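Ferric vibriobactin ABC transporter, periplasmic ferric vibriobactin-binding protein (PDB 3R5T) binds the iron-loaded siderophore vibriobactin in the periplasm of Vibrio cholerae and probably delivers it to an ABC transporter for uptake. Local coordinates at residues 37-42 and 271-276; 159-164 and 284-289; 241-246 and 253-258; 81-86 and 108-113. All coordinates share one frame; numbering follows the deposited sequence.

Contact 1: 37-42 and 271-276; sequences LLAIDA and DLFSAR
The CA atoms of Ala39 and Leu272 lie 5.9 Å apart where the C-terminal end of helix 31-39 meets the first turn of helix 272-286. The methyl of Ala39 is the hub of the packing: its CB lies 3.7 Å from Leu272 CB, with Leu272 CD2 a little farther off. Because Leu272 holds CG anti to its backbone N (chi1 172°), the branch carrying CD2 is also brought over the guanidinium of Arg276 one turn on. Phe273 approaches the same helix end with the rim of its ring. Its CE1 stands 3.7 Å from Ala39 N, which lies near the ring plane at the edge, and CE1 also touches Leu38 CB at 4.0 Å, obliquely. Helix 31-39 closes in a Schellman motif, Ala42 N bonding to Leu37 O and Asp41 N to Leu38 O, with Asp41 at positive phi. At the other end Asp271 and Ser274 form a capping box: Ser274 N donates to Asp271 OD2 over 2.9 Å, from above the carboxylate plane, and Asp271 N donates almost straight (165°) to Ser274 OG at 3.0 Å. Much of the backbone is thus settled locally, while Arg66 takes Leu38 O and Asp41 OD1, and Gln58 takes Asp271 OD1. Trp123 of helix 123-134 and Thr143 and Phe147 of helix 137-155 also touch Leu272. What joins the two helix ends directly is therefore a buried apolar seam of Ala39, Leu272 and Phe273, with no hydrogen bond across it.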
loop_
_atom_site.group_PDB
_atom_site.type_symbol
_atom_site.label_atom_id
_atom_site.label_comp_id
_atom_site.label_asym_id
_atom_site.label_seq_id
_atom_site.Cartn_x
_atom_site.Cartn_y
_atom_site.Cartn_z
ATOM N N LEU A 37 8.850 2.656 5.561
ATOM C CA LEU A 37 9.971 3.007 6.429
ATOM C C LEU A 37 10.877 1.782 6.626
ATOM O O LEU A 37 12.108 1.875 6.517
ATOM C CB LEU A 37 9.496 3.569 7.775
ATOM C CG LEU A 37 8.874 4.967 7.688
ATOM C CD1 LEU A 37 8.071 5.260 8.930
ATOM C CD2 LEU A 37 9.926 6.035 7.497
ATOM N N LEU A 38 10.279 0.628 6.907
ATOM C CA LEU A 38 11.081 -0.596 7.028
ATOM C C LEU A 38 11.800 -0.974 5.720
ATOM O O LEU A 38 12.941 -1.456 5.738
ATOM C CB LEU A 38 10.193 -1.748 7.516
ATOM C CG LEU A 38 9.672 -1.587 8.951
ATOM C CD1 LEU A 38 8.545 -2.557 9.250
ATOM C CD2 LEU A 38 10.803 -1.740 9.959
ATOM N N ALA A 39 11.125 -0.742 4.597
ATOM C CA ALA A 39 11.652 -1.085 3.284
ATOM C C ALA A 39 12.982 -0.389 3.003
ATOM O O ALA A 39 13.878 -0.983 2.414
ATOM C CB ALA A 39 10.624 -0.717 2.204
ATOM N N ILE A 40 13.104 0.866 3.428
ATOM C CA ILE A 40 14.329 1.635 3.199
ATOM C C ILE A 40 15.273 1.634 4.391
ATOM O O ILE A 40 16.228 2.418 4.430
ATOM C CB ILE A 40 14.039 3.085 2.754
ATOM C CG1 ILE A 40 13.345 3.878 3.869
ATOM C CG2 ILE A 40 13.174 3.080 1.481
ATOM C CD1 ILE A 40 13.237 5.391 3.566
ATOM N N ASP A 41 15.012 0.740 5.344
ATOM C CA ASP A 41 15.830 0.621 6.552
ATOM C C ASP A 41 15.911 1.913 7.352
ATOM O O ASP A 41 16.947 2.225 7.937
ATOM C CB ASP A 41 17.240 0.142 6.207
ATOM C CG ASP A 41 17.261 -1.261 5.663
ATOM O OD1 ASP A 41 16.418 -2.080 6.082
ATOM O OD2 ASP A 41 18.119 -1.546 4.802
ATOM N N ALA A 42 14.823 2.671 7.385
ATOM C CA ALA A 42 14.805 3.877 8.204
ATOM C C ALA A 42 14.680 3.476 9.676
ATOM O O ALA A 42 14.083 2.449 10.001
ATOM C CB ALA A 42 13.651 4.783 7.809
ATOM N N ASP A 271 3.510 -2.362 0.029
ATOM C CA ASP A 271 4.839 -1.911 0.399
ATOM C C ASP A 271 5.799 -2.906 -0.258
ATOM O O ASP A 271 5.362 -3.836 -0.931
ATOM C CB ASP A 271 4.973 -1.835 1.932
ATOM C CG ASP A 271 4.538 -3.099 2.599
ATOM O OD1 ASP A 271 3.625 -3.048 3.451
ATOM O OD2 ASP A 271 5.128 -4.153 2.275
ATOM N N LEU A 272 7.097 -2.725 -0.083
ATOM C CA LEU A 272 8.069 -3.627 -0.692
ATOM C C LEU A 272 7.758 -5.087 -0.364
ATOM O O LEU A 272 7.851 -5.961 -1.229
ATOM C CB LEU A 272 9.463 -3.296 -0.191
ATOM C CG LEU A 272 10.542 -4.292 -0.611
ATOM C CD1 LEU A 272 10.726 -4.374 -2.134
ATOM C CD2 LEU A 272 11.863 -3.928 0.084
ATOM N N PHE A 273 7.361 -5.342 0.883
ATOM C CA PHE A 273 7.166 -6.705 1.333
ATOM C C PHE A 273 5.925 -7.342 0.744
ATOM O O PHE A 273 5.985 -8.470 0.231
ATOM C CB PHE A 273 7.203 -6.727 2.860
ATOM C CG PHE A 273 8.407 -6.014 3.398
ATOM C CD1 PHE A 273 8.315 -4.726 3.895
ATOM C CD2 PHE A 273 9.654 -6.609 3.307
ATOM C CE1 PHE A 273 9.457 -4.067 4.351
ATOM C CE2 PHE A 273 10.789 -5.956 3.759
ATOM C CZ PHE A 273 10.690 -4.687 4.279
ATOM N N SER A 274 4.798 -6.643 0.771
ATOM C CA SER A 274 3.611 -7.223 0.147
ATOM C C SER A 274 3.736 -7.240 -1.377
ATOM O O SER A 274 3.194 -8.139 -2.021
ATOM C CB SER A 274 2.324 -6.511 0.569
ATOM O OG SER A 274 2.397 -5.115 0.361
ATOM N N ALA A 275 4.451 -6.266 -1.935
ATOM C CA ALA A 275 4.683 -6.230 -3.381
ATOM C C ALA A 275 5.447 -7.477 -3.824
ATOM O O ALA A 275 5.106 -8.104 -4.832
ATOM C CB ALA A 275 5.448 -4.950 -3.786
ATOM N N ARG A 276 6.474 -7.848 -3.065
ATOM C CA ARG A 276 7.195 -9.085 -3.365
ATOM C C ARG A 276 6.265 -10.296 -3.327
ATOM O O ARG A 276 6.326 -11.159 -4.206
ATOM C CB ARG A 276 8.330 -9.300 -2.374
ATOM C CG ARG A 276 9.572 -8.498 -2.667
ATOM C CD ARG A 276 10.598 -8.699 -1.568
ATOM N NE ARG A 276 11.806 -7.943 -1.868
ATOM C CZ ARG A 276 12.702 -7.565 -0.963
ATOM N NH1 ARG A 276 12.532 -7.868 0.319
ATOM N NH2 ARG A 276 13.770 -6.878 -1.342
#

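Contact 2: 159-164 and 284-289; sequences DLPKGR and RRFAGE
Asp159 and Phe286 are joined by a backbone hydrogen bond, in which Asp159 N donates to Phe286 O over 2.8 Å at an N-H...O angle of 164°. Since Phe286 is the last residue of helix 272-286, a carbonyl of its final turn is thereby satisfied by the loop that leads to strand 165-169.

The remaining interactions are apolar and converge on the Phe286 ring. Leu160 makes a CH-pi contact: its CD2 methyl sits over one face, 4.3 Å from the Phe286 ring centroid and 27° off the normal, Phe286 CD1 being the nearest ring atom. Although the Leu160 side chain starts out away from the helix, CG anti to the carbonyl carbon (chi1 -64°) brings its CD2 branch back over the ring. Pro161 meets the other ortho-meta side, its CD lying 3.6 Å from Phe286 CE2 and its CG almost as near; this approach is oblique. Both side chains cross the phenylalanine at about a right angle. On the opposite face Arg285 CG lies 4.0 Å above the plane of the Phe286 ring, over its centre, so the ring is held between Arg285 and Leu160.

Around this surface contact, Tyr261 of strand 260-264 packs edge-to-face with Phe286, while Leu160 reaches Val195 and Pro161 touches Gln259. Arg285 salt-bridges to Asp237 at the start of helix 237-244. The end of helix 272-286 is thus tied to the entry of strand 165-169, the central strand of the mixed sheet.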
loop_
_atom_site.group_PDB
_atom_site.type_symbol
_atom_site.label_atom_id
_atom_site.label_comp_id
_atom_site.label_asym_id
_atom_site.label_seq_id
_atom_site.Cartn_x
_atom_site.Cartn_y
_atom_site.Cartn_z
ATOM N N ASP A 159 3.171 -14.967 -18.614
ATOM C CA ASP A 159 2.204 -15.136 -19.683
ATOM C C ASP A 159 0.831 -14.778 -19.127
ATOM O O ASP A 159 0.075 -15.654 -18.711
ATOM C CB ASP A 159 2.216 -16.574 -20.208
ATOM C CG ASP A 159 3.409 -16.865 -21.107
ATOM O OD1 ASP A 159 3.768 -18.054 -21.248
ATOM O OD2 ASP A 159 3.987 -15.915 -21.677
ATOM N N LEU A 160 0.531 -13.483 -19.106
ATOM C CA LEU A 160 -0.728 -13.001 -18.559
ATOM C C LEU A 160 -1.892 -13.308 -19.487
ATOM O O LEU A 160 -1.706 -13.452 -20.700
ATOM C CB LEU A 160 -0.654 -11.494 -18.320
ATOM C CG LEU A 160 0.365 -11.026 -17.279
ATOM C CD1 LEU A 160 0.595 -9.520 -17.407
ATOM C CD2 LEU A 160 -0.091 -11.414 -15.861
ATOM N N PRO A 161 -3.104 -13.397 -18.921
ATOM C CA PRO A 161 -4.297 -13.578 -19.749
ATOM C C PRO A 161 -4.405 -12.426 -20.735
ATOM O O PRO A 161 -3.911 -11.332 -20.460
ATOM C CB PRO A 161 -5.443 -13.512 -18.724
ATOM C CG PRO A 161 -4.814 -13.885 -17.434
ATOM C CD PRO A 161 -3.443 -13.286 -17.489
ATOM N N LYS A 162 -5.036 -12.671 -21.877
ATOM C CA LYS A 162 -5.250 -11.616 -22.853
ATOM C C LYS A 162 -6.165 -10.539 -22.289
ATOM O O LYS A 162 -7.030 -10.825 -21.458
ATOM C CB LYS A 162 -5.848 -12.193 -24.135
ATOM C CG LYS A 162 -5.056 -13.358 -24.698
ATOM C CD LYS A 162 -3.588 -12.990 -24.862
ATOM C CE LYS A 162 -2.772 -14.175 -25.357
ATOM N NZ LYS A 162 -1.332 -13.823 -25.533
ATOM N N GLY A 163 -5.965 -9.304 -22.727
ATOM C CA GLY A 163 -6.858 -8.217 -22.365
ATOM C C GLY A 163 -6.406 -7.449 -21.139
ATOM O O GLY A 163 -5.221 -7.178 -20.974
ATOM N N ARG A 164 -7.361 -7.105 -20.277
ATOM C CA ARG A 164 -7.094 -6.235 -19.143
ATOM C C ARG A 164 -7.530 -6.878 -17.839
ATOM O O ARG A 164 -8.193 -7.916 -17.840
ATOM C CB ARG A 164 -7.842 -4.914 -19.305
ATOM C CG ARG A 164 -7.609 -4.250 -20.662
ATOM C CD ARG A 164 -8.261 -2.879 -20.701
ATOM N NE ARG A 164 -9.717 -2.961 -20.683
ATOM C CZ ARG A 164 -10.503 -1.962 -20.292
ATOM N NH1 ARG A 164 -11.819 -2.108 -20.296
ATOM N NH2 ARG A 164 -9.965 -0.816 -19.897
ATOM N N ARG A 284 4.172 -17.653 -9.904
ATOM C CA ARG A 284 3.690 -19.013 -9.689
ATOM C C ARG A 284 2.535 -19.360 -10.617
ATOM O O ARG A 284 2.455 -20.487 -11.118
ATOM C CB ARG A 284 3.256 -19.212 -8.232
ATOM C CG ARG A 284 4.405 -19.332 -7.248
ATOM C CD ARG A 284 3.904 -19.548 -5.823
ATOM N NE ARG A 284 4.899 -19.097 -4.858
ATOM C CZ ARG A 284 4.759 -18.037 -4.069
ATOM N NH1 ARG A 284 3.639 -17.319 -4.087
ATOM N NH2 ARG A 284 5.737 -17.717 -3.238
ATOM N N ARG A 285 1.629 -18.413 -10.839
ATOM C CA ARG A 285 0.467 -18.714 -11.668
ATOM C C ARG A 285 0.690 -18.516 -13.160
ATOM O O ARG A 285 0.169 -19.286 -13.964
ATOM C CB ARG A 285 -0.789 -17.947 -11.234
ATOM C CG ARG A 285 -2.014 -18.397 -12.035
ATOM C CD ARG A 285 -3.311 -17.796 -11.547
ATOM N NE ARG A 285 -3.902 -18.530 -10.431
ATOM C CZ ARG A 285 -4.691 -19.601 -10.535
ATOM N NH1 ARG A 285 -4.992 -20.134 -11.710
ATOM N NH2 ARG A 285 -5.175 -20.148 -9.433
ATOM N N PHE A 286 1.447 -17.487 -13.530
ATOM C CA PHE A 286 1.540 -17.093 -14.940
ATOM C C PHE A 286 2.890 -17.350 -15.621
ATOM O O PHE A 286 3.013 -17.153 -16.822
ATOM C CB PHE A 286 1.120 -15.627 -15.124
ATOM C CG PHE A 286 -0.291 -15.332 -14.676
ATOM C CD1 PHE A 286 -0.526 -14.477 -13.608
ATOM C CD2 PHE A 286 -1.380 -15.906 -15.321
ATOM C CE1 PHE A 286 -1.823 -14.208 -13.185
ATOM C CE2 PHE A 286 -2.678 -15.630 -14.905
ATOM C CZ PHE A 286 -2.894 -14.783 -13.840
ATOM N N ALA A 287 3.892 -17.791 -14.868
ATOM C CA ALA A 287 5.186 -18.130 -15.451
ATOM C C ALA A 287 5.384 -19.643 -15.442
ATOM O O ALA A 287 4.759 -20.354 -14.657
ATOM C CB ALA A 287 6.313 -17.430 -14.705
ATOM N N GLY A 288 6.246 -20.138 -16.321
ATOM C CA GLY A 288 6.452 -21.572 -16.422
ATOM C C GLY A 288 7.453 -22.064 -15.397
ATOM O O GLY A 288 7.442 -21.635 -14.238
ATOM N N GLU A 289 8.318 -22.974 -15.828
ATOM C CA GLU A 289 9.448 -23.397 -15.013
ATOM C C GLU A 289 10.493 -22.292 -14.989
ATOM O O GLU A 289 11.679 -22.544 -14.788
ATOM C CB GLU A 289 10.051 -24.697 -15.548
ATOM C CG GLU A 289 9.479 -25.946 -14.897
ATOM C CD GLU A 289 7.965 -25.930 -14.845
ATOM O OE1 GLU A 289 7.339 -25.694 -15.900
ATOM O OE2 GLU A 289 7.403 -26.153 -13.750
#

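Contact 3: 241-246 and 253-258; sequences QAFLHD and PSIQRK
Torsions on both sides bring Ile255 and Phe243 together: Phe243 sets CG anti to its backbone N (chi1 -174°), while Ile255 runs CG1 anti to the carbonyl carbon and extends CD1 outward (chi2 175°). The ring, which leaves its backbone alongside the facing helix, is carried toward it, and the isoleucine tip reaches Phe243 CE1 at 3.9 Å. The approach is oblique, and the same CD1 methyl lies 3.5 Å from Phe243 O. The other branch of Ile255 serves the next residue, CG2 resting 3.6 Å from Leu244 O. Ile255 therefore fits against both the aromatic ring and the backbone of the last turn of helix 237-244. Leu244 completes the packing more loosely: its CD2 is 4.4 Å from Ile255 CG1 and passes at 4.3 Å from Lys258 CA.

No hydrogen bond links the segments, but each helix end is bound into itself. Gln241 O receives both His245 N and His245 ND1, from opposite faces of its plane. Pro253 O is likewise gripped by Arg257 N and by Arg257 NH1, the latter over 3.1 Å. Lys258, at positive phi, ends the short helix in a Schellman motif.

Phe243 also packs edge-to-face with Tyr170, and Val260 lies against Phe243, Leu244 and Ile255. With the Phe243 side chain about 12 Å from the bound vibriobactin, this packing makes no direct contact with the siderophore. The two short helices lie in the connection between the adjacent parallel strands 229-233 and 260-264, a beta-alpha-beta crossover of the mixed-sheet lobe.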
loop_
_atom_site.group_PDB
_atom_site.type_symbol
_atom_site.label_atom_id
_atom_site.label_comp_id
_atom_site.label_asym_id
_atom_site.label_seq_id
_atom_site.Cartn_x
_atom_site.Cartn_y
_atom_site.Cartn_z
ATOM N N GLN A 241 -13.114 -17.348 -4.281
ATOM C CA GLN A 241 -14.221 -18.177 -4.764
ATOM C C GLN A 241 -15.575 -17.539 -4.471
ATOM O O GLN A 241 -16.534 -17.739 -5.208
ATOM C CB GLN A 241 -14.159 -19.584 -4.167
ATOM C CG GLN A 241 -12.955 -20.387 -4.622
ATOM C CD GLN A 241 -12.780 -20.374 -6.129
ATOM O OE1 GLN A 241 -13.699 -20.717 -6.878
ATOM N NE2 GLN A 241 -11.592 -19.986 -6.584
ATOM N N ALA A 242 -15.654 -16.759 -3.400
ATOM C CA ALA A 242 -16.924 -16.144 -3.027
ATOM C C ALA A 242 -17.353 -15.126 -4.094
ATOM O O ALA A 242 -18.535 -15.039 -4.436
ATOM C CB ALA A 242 -16.822 -15.488 -1.660
ATOM N N PHE A 243 -16.384 -14.373 -4.612
ATOM C CA PHE A 243 -16.616 -13.446 -5.718
ATOM C C PHE A 243 -17.104 -14.208 -6.949
ATOM O O PHE A 243 -18.126 -13.864 -7.542
ATOM C CB PHE A 243 -15.328 -12.686 -6.041
ATOM C CG PHE A 243 -15.492 -11.609 -7.070
ATOM C CD1 PHE A 243 -15.236 -11.856 -8.418
ATOM C CD2 PHE A 243 -15.850 -10.319 -6.684
ATOM C CE1 PHE A 243 -15.365 -10.857 -9.355
ATOM C CE2 PHE A 243 -15.974 -9.311 -7.619
ATOM C CZ PHE A 243 -15.723 -9.572 -8.966
ATOM N N LEU A 244 -16.372 -15.255 -7.315
ATOM C CA LEU A 244 -16.687 -16.068 -8.488
ATOM C C LEU A 244 -18.097 -16.640 -8.455
ATOM O O LEU A 244 -18.739 -16.791 -9.497
ATOM C CB LEU A 244 -15.703 -17.224 -8.580
ATOM C CG LEU A 244 -14.404 -17.035 -9.338
ATOM C CD1 LEU A 244 -13.302 -17.843 -8.669
ATOM C CD2 LEU A 244 -14.578 -17.419 -10.827
ATOM N N HIS A 245 -18.572 -16.972 -7.260
ATOM C CA HIS A 245 -19.872 -17.621 -7.118
ATOM C C HIS A 245 -20.995 -16.672 -6.718
ATOM O O HIS A 245 -22.113 -17.106 -6.473
ATOM C CB HIS A 245 -19.788 -18.802 -6.144
ATOM C CG HIS A 245 -19.018 -19.965 -6.684
ATOM N ND1 HIS A 245 -17.693 -20.188 -6.379
ATOM C CD2 HIS A 245 -19.381 -20.957 -7.532
ATOM C CE1 HIS A 245 -17.274 -21.270 -7.008
ATOM N NE2 HIS A 245 -18.278 -21.757 -7.715
ATOM N N ASP A 246 -20.704 -15.377 -6.661
ATOM C CA ASP A 246 -21.736 -14.394 -6.370
ATOM C C ASP A 246 -22.697 -14.375 -7.555
ATOM O O ASP A 246 -22.315 -13.970 -8.642
ATOM C CB ASP A 246 -21.100 -13.019 -6.174
ATOM C CG ASP A 246 -22.114 -11.932 -5.877
ATOM O OD1 ASP A 246 -23.311 -12.121 -6.165
ATOM O OD2 ASP A 246 -21.705 -10.871 -5.360
ATOM N N PRO A 253 -17.099 -10.676 -17.323
ATOM C CA PRO A 253 -16.153 -11.353 -18.210
ATOM C C PRO A 253 -15.106 -12.173 -17.457
ATOM O O PRO A 253 -14.777 -13.282 -17.886
ATOM C CB PRO A 253 -15.500 -10.196 -18.978
ATOM C CG PRO A 253 -16.533 -9.108 -18.955
ATOM C CD PRO A 253 -17.239 -9.242 -17.634
ATOM N N SER A 254 -14.605 -11.652 -16.338
ATOM C CA SER A 254 -13.584 -12.369 -15.581
ATOM C C SER A 254 -14.123 -13.650 -14.935
ATOM O O SER A 254 -13.410 -14.651 -14.839
ATOM C CB SER A 254 -12.948 -11.443 -14.546
ATOM O OG SER A 254 -13.935 -10.912 -13.675
ATOM N N ILE A 255 -15.379 -13.617 -14.495
ATOM C CA ILE A 255 -16.047 -14.814 -13.978
ATOM C C ILE A 255 -16.388 -15.815 -15.092
ATOM O O ILE A 255 -16.173 -17.015 -14.944
ATOM C CB ILE A 255 -17.290 -14.451 -13.133
ATOM C CG1 ILE A 255 -16.847 -13.796 -11.823
ATOM C CG2 ILE A 255 -18.113 -15.685 -12.843
ATOM C CD1 ILE A 255 -18.006 -13.284 -10.974
ATOM N N GLN A 256 -16.891 -15.320 -16.217
ATOM C CA GLN A 256 -17.156 -16.190 -17.357
ATOM C C GLN A 256 -15.894 -16.941 -17.785
ATOM O O GLN A 256 -15.944 -18.131 -18.096
ATOM C CB GLN A 256 -17.730 -15.383 -18.521
ATOM C CG GLN A 256 -19.138 -14.871 -18.252
ATOM C CD GLN A 256 -19.656 -13.976 -19.363
ATOM O OE1 GLN A 256 -18.912 -13.177 -19.930
ATOM N NE2 GLN A 256 -20.943 -14.100 -19.671
ATOM N N ARG A 257 -14.758 -16.250 -17.775
ATOM C CA ARG A 257 -13.495 -16.863 -18.175
ATOM C C ARG A 257 -12.772 -17.544 -17.015
ATOM O O ARG A 257 -11.681 -18.091 -17.194
ATOM C CB ARG A 257 -12.574 -15.829 -18.819
ATOM C CG ARG A 257 -13.161 -15.146 -20.042
ATOM C CD ARG A 257 -12.320 -13.940 -20.443
ATOM N NE ARG A 257 -12.729 -13.387 -21.732
ATOM C CZ ARG A 257 -13.831 -12.666 -21.918
ATOM N NH1 ARG A 257 -14.644 -12.418 -20.898
ATOM N NH2 ARG A 257 -14.124 -12.198 -23.123
ATOM N N LYS A 258 -13.383 -17.514 -15.833
ATOM C CA LYS A 258 -12.764 -18.075 -14.641
ATOM C C LYS A 258 -11.344 -17.534 -14.501
ATOM O O LYS A 258 -10.371 -18.282 -14.368
ATOM C CB LYS A 258 -12.787 -19.605 -14.666
ATOM C CG LYS A 258 -14.159 -20.198 -14.368
ATOM C CD LYS A 258 -14.090 -21.710 -14.221
ATOM C CE LYS A 258 -15.463 -22.292 -13.946
ATOM N NZ LYS A 258 -16.418 -21.964 -15.042
#

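Contact 4: 81-86 and 108-113; sequences SVYVEQ and QAIAPT
Ile110 lies across the face of the Tyr83 ring, the two side chains meeting at a slant. Its terminal methyl, CD1, stands 3.9 Å from the Tyr83 ring centroid and 28° off the normal, a CH-pi contact whose shortest approach is 3.4 Å to Tyr83 CE2. Behind it CG1 sits 3.6 Å above the plane of the Tyr83 ring, displaced toward the rim near CZ and the hydroxyl. The isoleucine chain thus runs over the ring from the phenol end, CG1, to the side nearer the helix, CD1. Extension at chi2 (179°) is what draws the chain out to this length, while Tyr83, with CG anti to the carbonyl carbon (chi1 -83°), swings its ring toward the loop although its side chain sets off alongside it.

Val82 borders the same methyl on a second flank. Its CG1 branch is 3.6 Å from Ile110 CD1 and 4.0 Å from Ile110 CG2, so that CD1 is lodged between an aromatic face and a valine branch. The meeting is wholly apolar, with no hydrogen bond between the segments. The loop keeps its own shape through Gln108, whose OE1 accepts from Thr113 N over 2.8 Å, and through Thr113 OG1, which donates to Ala111 O.

Val82 also touches Ile90 of strand 89-93 and Trp72 of strand 69-73, whereas Tyr83 lies exposed. Ile90 also touches Ala111 and Thr113. The contact therefore sets helix 79-85 against the loop entering strand 113-116, the outermost strand on that side of the five-stranded parallel sheet.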
loop_
_atom_site.group_PDB
_atom_site.type_symbol
_atom_site.label_atom_id
_atom_site.label_comp_id
_atom_site.label_asym_id
_atom_site.label_seq_id
_atom_site.Cartn_x
_atom_site.Cartn_y
_atom_site.Cartn_z
ATOM N N SER A 81 2.583 8.303 25.094
ATOM C CA SER A 81 3.469 7.329 24.476
ATOM C C SER A 81 4.436 8.009 23.510
ATOM O O SER A 81 5.612 7.648 23.457
ATOM C CB SER A 81 2.680 6.203 23.795
ATOM O OG SER A 81 1.948 6.661 22.671
ATOM N N VAL A 82 3.958 9.008 22.773
ATOM C CA VAL A 82 4.851 9.743 21.860
ATOM C C VAL A 82 5.957 10.466 22.643
ATOM O O VAL A 82 7.133 10.373 22.291
ATOM C CB VAL A 82 4.088 10.751 20.977
ATOM C CG1 VAL A 82 5.061 11.447 20.012
ATOM C CG2 VAL A 82 3.013 10.031 20.186
ATOM N N TYR A 83 5.582 11.186 23.698
ATOM C CA TYR A 83 6.556 11.864 24.552
ATOM C C TYR A 83 7.602 10.879 25.072
ATOM O O TYR A 83 8.805 11.152 25.024
ATOM C CB TYR A 83 5.871 12.566 25.737
ATOM C CG TYR A 83 5.304 13.935 25.421
ATOM C CD1 TYR A 83 6.100 15.078 25.493
ATOM C CD2 TYR A 83 3.975 14.088 25.050
ATOM C CE1 TYR A 83 5.577 16.334 25.206
ATOM C CE2 TYR A 83 3.447 15.329 24.757
ATOM C CZ TYR A 83 4.253 16.449 24.822
ATOM O OH TYR A 83 3.716 17.680 24.519
ATOM N N VAL A 84 7.161 9.722 25.553
ATOM C CA VAL A 84 8.102 8.791 26.176
ATOM C C VAL A 84 9.076 8.187 25.159
ATOM O O VAL A 84 10.236 7.938 25.480
ATOM C CB VAL A 84 7.377 7.690 26.997
ATOM C CG1 VAL A 84 8.370 6.654 27.499
ATOM C CG2 VAL A 84 6.601 8.312 28.162
ATOM N N GLU A 85 8.617 7.977 23.929
ATOM C CA GLU A 85 9.496 7.452 22.889
ATOM C C GLU A 85 10.577 8.454 22.475
ATOM O O GLU A 85 11.578 8.069 21.864
ATOM C CB GLU A 85 8.685 7.007 21.671
ATOM C CG GLU A 85 7.828 5.771 21.916
ATOM C CD GLU A 85 8.642 4.577 22.375
ATOM O OE1 GLU A 85 8.338 4.024 23.457
ATOM O OE2 GLU A 85 9.602 4.199 21.675
ATOM N N GLN A 86 10.373 9.728 22.805
ATOM C CA GLN A 86 11.302 10.805 22.432
ATOM C C GLN A 86 11.761 10.736 20.976
ATOM O O GLN A 86 12.959 10.617 20.689
ATOM C CB GLN A 86 12.513 10.861 23.370
ATOM C CG GLN A 86 12.151 11.188 24.814
ATOM C CD GLN A 86 12.999 12.300 25.392
ATOM O OE1 GLN A 86 13.274 13.299 24.721
ATOM N NE2 GLN A 86 13.410 12.142 26.645
ATOM N N GLN A 108 3.436 18.110 16.538
ATOM C CA GLN A 108 4.533 19.016 16.202
ATOM C C GLN A 108 5.112 19.680 17.454
ATOM O O GLN A 108 6.269 20.097 17.460
ATOM C CB GLN A 108 4.071 20.051 15.168
ATOM C CG GLN A 108 5.116 21.099 14.775
ATOM C CD GLN A 108 6.299 20.536 13.996
ATOM O OE1 GLN A 108 6.156 19.662 13.129
ATOM N NE2 GLN A 108 7.485 21.062 14.291
ATOM N N ALA A 109 4.313 19.769 18.515
ATOM C CA ALA A 109 4.797 20.296 19.789
ATOM C C ALA A 109 5.840 19.371 20.397
ATOM O O ALA A 109 6.624 19.786 21.260
ATOM C CB ALA A 109 3.630 20.500 20.763
ATOM N N ILE A 110 5.844 18.117 19.955
ATOM C CA ILE A 110 6.743 17.096 20.482
ATOM C C ILE A 110 8.009 16.910 19.655
ATOM O O ILE A 110 9.105 16.815 20.201
ATOM C CB ILE A 110 6.035 15.728 20.583
ATOM C CG1 ILE A 110 4.688 15.874 21.303
ATOM C CG2 ILE A 110 6.946 14.714 21.269
ATOM C CD1 ILE A 110 3.894 14.576 21.420
ATOM N N ALA A 111 7.842 16.859 18.337
ATOM C CA ALA A 111 8.959 16.679 17.408
ATOM C C ALA A 111 8.544 17.114 16.010
ATOM O O ALA A 111 7.351 17.214 15.710
ATOM C CB ALA A 111 9.418 15.213 17.394
ATOM N N PRO A 112 9.527 17.350 15.127
ATOM C CA PRO A 112 9.200 17.675 13.735
ATOM C C PRO A 112 8.244 16.632 13.174
ATOM O O PRO A 112 8.515 15.433 13.249
ATOM C CB PRO A 112 10.555 17.596 13.030
ATOM C CG PRO A 112 11.548 17.978 14.115
ATOM C CD PRO A 112 10.984 17.353 15.375
ATOM N N THR A 113 7.127 17.089 12.625
ATOM C CA THR A 113 6.063 16.203 12.164
ATOM C C THR A 113 5.801 16.436 10.679
ATOM O O THR A 113 5.608 17.572 10.252
ATOM C CB THR A 113 4.787 16.446 13.006
ATOM O OG1 THR A 113 5.080 16.133 14.368
ATOM C CG2 THR A 113 3.628 15.569 12.550
#

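The four contacts sample both lobes of the protein. Contact 4 belongs to the lobe with the parallel sheet, and contacts 2 and 3 to the lobe with the mixed sheet, their centres about 18 Å apart; the centre of contact 4 lies about 48 and 49 Å from theirs, across the chain's centre. Contacts 1 and 2 share helix 272-286, at its start and its end, with centres about 25 Å apart. Along the chain, contacts 3 and 4 are nested inside the loop closed by contact 1, whose segments alternate with those of contact 2. Helix 272-286 thus spans from one lobe to the other, while the inter-lobe connection is probably helix 137-155, consistent with a two-lobed siderophore-binding protein whose ligand sits between them.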